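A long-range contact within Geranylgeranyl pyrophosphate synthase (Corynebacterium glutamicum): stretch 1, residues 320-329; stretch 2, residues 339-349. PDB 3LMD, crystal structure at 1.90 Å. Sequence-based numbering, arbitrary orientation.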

# COMPACT_ATOMS: atom_id res chain seq x y z
N TYR A 320 8.22 5.00 -30.76
CA TYR A 320 7.45 4.04 -29.94
C TYR A 320 6.41 3.30 -30.76
O TYR A 320 6.12 2.14 -30.48
CB TYR A 320 6.78 4.75 -28.76
CG TYR A 320 7.80 5.08 -27.71
CD1 TYR A 320 8.43 4.07 -26.99
CD2 TYR A 320 8.12 6.40 -27.41
CE1 TYR A 320 9.40 4.36 -26.01
CE2 TYR A 320 9.08 6.70 -26.43
CZ TYR A 320 9.71 5.67 -25.74
OH TYR A 320 10.64 5.94 -24.73
N MET A 321 5.86 3.95 -31.78
CA MET A 321 4.87 3.29 -32.64
C MET A 321 5.58 2.20 -33.44
O MET A 321 4.99 1.14 -33.64
CB MET A 321 4.15 4.28 -33.60
CG MET A 321 2.94 3.66 -34.44
SD MET A 321 1.51 3.08 -33.44
CE MET A 321 1.46 1.33 -33.85
N ASP A 322 6.84 2.44 -33.85
CA ASP A 322 7.65 1.41 -34.52
C ASP A 322 7.90 0.25 -33.58
O ASP A 322 7.82 -0.90 -33.97
CB ASP A 322 9.03 1.95 -34.99
CG ASP A 322 8.92 2.89 -36.18
OD1 ASP A 322 7.88 2.88 -36.87
OD2 ASP A 322 9.89 3.64 -36.41
N ILE A 323 8.23 0.55 -32.34
CA ILE A 323 8.39 -0.52 -31.34
C ILE A 323 7.11 -1.33 -31.16
O ILE A 323 7.14 -2.57 -31.13
CB ILE A 323 8.84 0.06 -29.96
CG1 ILE A 323 10.29 0.59 -30.05
CG2 ILE A 323 8.73 -0.99 -28.83
CD1 ILE A 323 10.67 1.54 -28.88
N ALA A 324 5.98 -0.63 -31.06
CA ALA A 324 4.68 -1.28 -30.89
C ALA A 324 4.39 -2.22 -32.07
O ALA A 324 3.96 -3.35 -31.87
CB ALA A 324 3.58 -0.22 -30.77
N ASN A 325 4.65 -1.75 -33.29
CA ASN A 325 4.45 -2.56 -34.50
C ASN A 325 5.38 -3.76 -34.54
O ASN A 325 4.97 -4.85 -34.97
CB ASN A 325 4.63 -1.71 -35.76
CG ASN A 325 3.36 -0.95 -36.12
OD1 ASN A 325 2.26 -1.44 -35.88
ND2 ASN A 325 3.51 0.22 -36.71
N ALA A 326 6.60 -3.58 -34.05
CA ALA A 326 7.53 -4.70 -33.95
C ALA A 326 7.06 -5.73 -32.92
O ALA A 326 7.31 -6.92 -33.09
CB ALA A 326 8.98 -4.24 -33.64
N GLU A 327 6.37 -5.29 -31.87
CA GLU A 327 5.82 -6.27 -30.92
C GLU A 327 4.64 -7.02 -31.53
O GLU A 327 4.55 -8.26 -31.40
CB GLU A 327 5.48 -5.61 -29.58
CG GLU A 327 6.74 -4.99 -28.95
CD GLU A 327 7.79 -6.05 -28.57
OE1 GLU A 327 7.45 -7.25 -28.40
OE2 GLU A 327 8.96 -5.66 -28.36
N LEU A 328 3.77 -6.30 -32.23
CA LEU A 328 2.64 -6.95 -32.89
C LEU A 328 3.08 -7.94 -33.98
O LEU A 328 2.38 -8.92 -34.27
CB LEU A 328 1.71 -5.91 -33.50
CG LEU A 328 0.98 -5.01 -32.47
CD1 LEU A 328 0.05 -4.05 -33.22
CD2 LEU A 328 0.20 -5.80 -31.43
N ASP A 329 4.24 -7.69 -34.58
CA ASP A 329 4.83 -8.62 -35.53
C ASP A 329 4.98 -9.99 -34.90
O ASP A 329 4.98 -10.99 -35.60
CB ASP A 329 6.22 -8.17 -35.98
CG ASP A 329 6.20 -7.31 -37.23
OD1 ASP A 329 5.17 -7.28 -37.94
OD2 ASP A 329 7.23 -6.66 -37.50
N ALA A 339 -7.10 -4.70 -33.91
CA ALA A 339 -7.74 -3.81 -32.94
C ALA A 339 -6.68 -3.17 -32.02
O ALA A 339 -6.75 -1.97 -31.68
CB ALA A 339 -8.76 -4.61 -32.08
N LEU A 340 -5.69 -3.96 -31.61
CA LEU A 340 -4.59 -3.42 -30.82
C LEU A 340 -3.83 -2.41 -31.62
O LEU A 340 -3.51 -1.34 -31.11
CB LEU A 340 -3.66 -4.51 -30.30
CG LEU A 340 -4.34 -5.45 -29.29
CD1 LEU A 340 -3.44 -6.59 -29.02
CD2 LEU A 340 -4.71 -4.69 -27.98
N ARG A 341 -3.54 -2.73 -32.86
CA ARG A 341 -2.83 -1.82 -33.71
C ARG A 341 -3.61 -0.54 -33.89
O ARG A 341 -3.08 0.52 -33.78
CB ARG A 341 -2.54 -2.45 -35.06
CG ARG A 341 -1.49 -1.73 -35.88
CD ARG A 341 -1.49 -2.06 -37.35
NE ARG A 341 -1.40 -3.48 -37.65
CZ ARG A 341 -0.30 -4.18 -37.61
NH1 ARG A 341 0.83 -3.62 -37.27
NH2 ARG A 341 -0.33 -5.45 -37.90
N ASN A 342 -4.90 -0.67 -34.15
CA ASN A 342 -5.71 0.48 -34.44
C ASN A 342 -5.81 1.42 -33.27
O ASN A 342 -5.89 2.58 -33.44
CB ASN A 342 -7.11 0.09 -34.85
CG ASN A 342 -7.15 -0.60 -36.20
OD1 ASN A 342 -8.15 -1.19 -36.55
ND2 ASN A 342 -6.08 -0.54 -36.94
N LEU A 343 -5.80 0.90 -32.07
CA LEU A 343 -5.86 1.80 -30.98
C LEU A 343 -4.60 2.61 -30.74
O LEU A 343 -4.65 3.72 -30.30
CB LEU A 343 -6.36 1.14 -29.74
CG LEU A 343 -5.55 0.14 -29.00
CD1 LEU A 343 -4.75 0.86 -28.05
CD2 LEU A 343 -6.49 -0.74 -28.28
N ALA A 344 -3.48 2.02 -31.08
CA ALA A 344 -2.23 2.75 -31.11
C ALA A 344 -2.24 3.78 -32.21
O ALA A 344 -1.99 4.92 -31.97
CB ALA A 344 -1.10 1.84 -31.26
N THR A 345 -2.58 3.35 -33.41
CA THR A 345 -2.55 4.18 -34.59
C THR A 345 -3.48 5.36 -34.46
O THR A 345 -3.17 6.46 -34.78
CB THR A 345 -2.93 3.41 -35.83
OG1 THR A 345 -1.93 2.45 -36.11
CG2 THR A 345 -3.00 4.31 -36.93
N PHE A 346 -4.65 5.09 -33.95
CA PHE A 346 -5.65 6.13 -33.80
C PHE A 346 -5.13 7.21 -32.86
O PHE A 346 -5.36 8.41 -33.06
CB PHE A 346 -6.94 5.53 -33.24
CG PHE A 346 -8.04 6.54 -33.03
CD1 PHE A 346 -8.92 6.86 -34.07
CD2 PHE A 346 -8.18 7.18 -31.81
CE1 PHE A 346 -9.93 7.81 -33.88
CE2 PHE A 346 -9.19 8.13 -31.62
CZ PHE A 346 -10.07 8.44 -32.65
N THR A 347 -4.43 6.79 -31.82
CA THR A 347 -3.87 7.75 -30.87
C THR A 347 -2.80 8.60 -31.56
O THR A 347 -2.78 9.82 -31.42
CB THR A 347 -3.26 7.02 -29.65
OG1 THR A 347 -4.27 6.18 -29.05
CG2 THR A 347 -2.75 8.03 -28.61
N VAL A 348 -1.90 7.97 -32.29
CA VAL A 348 -0.86 8.74 -32.96
C VAL A 348 -1.49 9.76 -33.93
O VAL A 348 -1.05 10.91 -34.02
CB VAL A 348 0.10 7.82 -33.70
CG1 VAL A 348 1.11 8.63 -34.54
CG2 VAL A 348 0.83 6.85 -32.67
N LYS A 349 -2.54 9.33 -34.62
CA LYS A 349 -3.24 10.18 -35.61
C LYS A 349 -3.89 11.41 -35.00
O LYS A 349 -4.21 12.36 -35.71
CB LYS A 349 -4.29 9.38 -36.37
CG LYS A 349 -3.80 8.85 -37.70
CD LYS A 349 -4.59 7.65 -38.18
CE LYS A 349 -3.99 7.12 -39.48
NZ LYS A 349 -4.59 5.84 -39.92

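The two stretches are helical segments that run side by side in almost exactly opposite directions, their N-to-C axes making an angle of 177° and approaching to 10.7 Å. Because the directions oppose, the register runs backward along the pair: Met321 lies across from Ala344, with 7.3 Å between their CA atoms, and one turn further along Asn325 lies across from Arg341, with 7.4 Å between theirs. At this spacing the backbones do not touch, and the gap is bridged mainly by side chains. The contact is modest, burying 339 Å² summed over both sides, and most of it rests on Met321, Leu328 and Arg341.

Met321 covers the most ground. Its CA-to-CB bond points toward the opposing helix, and with chi1 at t and chi2 at p the long side chain reaches across to it. The sulfur settles against small and branched residues: Met321 SD lies 3.6 Å from Ala344 CB and 3.9 Å from Val348 CG2. Ala344 and Val348 are one helical turn apart, so both direct their CB atoms toward the first helix and together offer an apolar surface to the thioether. Met321 SD packs on the methyl of Ala344 and also lies 4.1 Å from Thr345 N. That amide is already engaged in the helix, donating to the carbonyl of Arg341, and its proximity to sulfur is simply packing. The terminal methyl lies alongside, with Met321 CE 3.7 Å from Ala344 CB and 4.2 Å from Thr345 OG1.

Two turns along the first helix, Leu328 plays the corresponding apolar part near the other end of the contact. It too points toward its neighbor, in the common m, t conformation, and its two methyl groups meet different residues. Leu328 CD1 packs 3.6 Å from Arg341 CB, while Leu328 CD2 lies 4.2 Å from Leu340 CB. CD1 also sits over one face of the Arg341 guanidinium, so the same methyl accompanies both the start of the arginine side chain and its charged end.

Arg341 combines this apolar packing with the one hydrogen bond between the stretches. Its CA-to-CB bond points sideways, but the side chain, extended through chi1 and chi2 (both t) and then turned at chi3 (m), brings its end nearer to the first helix. There Arg341 NH1 donates to Asn325 OD1 over 3.0 Å, with an N-H...O angle of 132°, appreciably bent from linear. Asn325 likewise starts sideways and reaches inward at its end, so the two polar groups meet along one side of the interface. Its carboxamide oxygen approaches the edge of the guanidinium, near the plane in which the N-H bonds lie, while Leu328 CD1 lies over one face. NE and NH2 of Arg341 are hydrogen-bonded just outside the two stretches. The contact thus joins a thioether packed on Ala344 and Val348 to a leucine-arginine pairing, with the Asn325 hydrogen bond as its polar link.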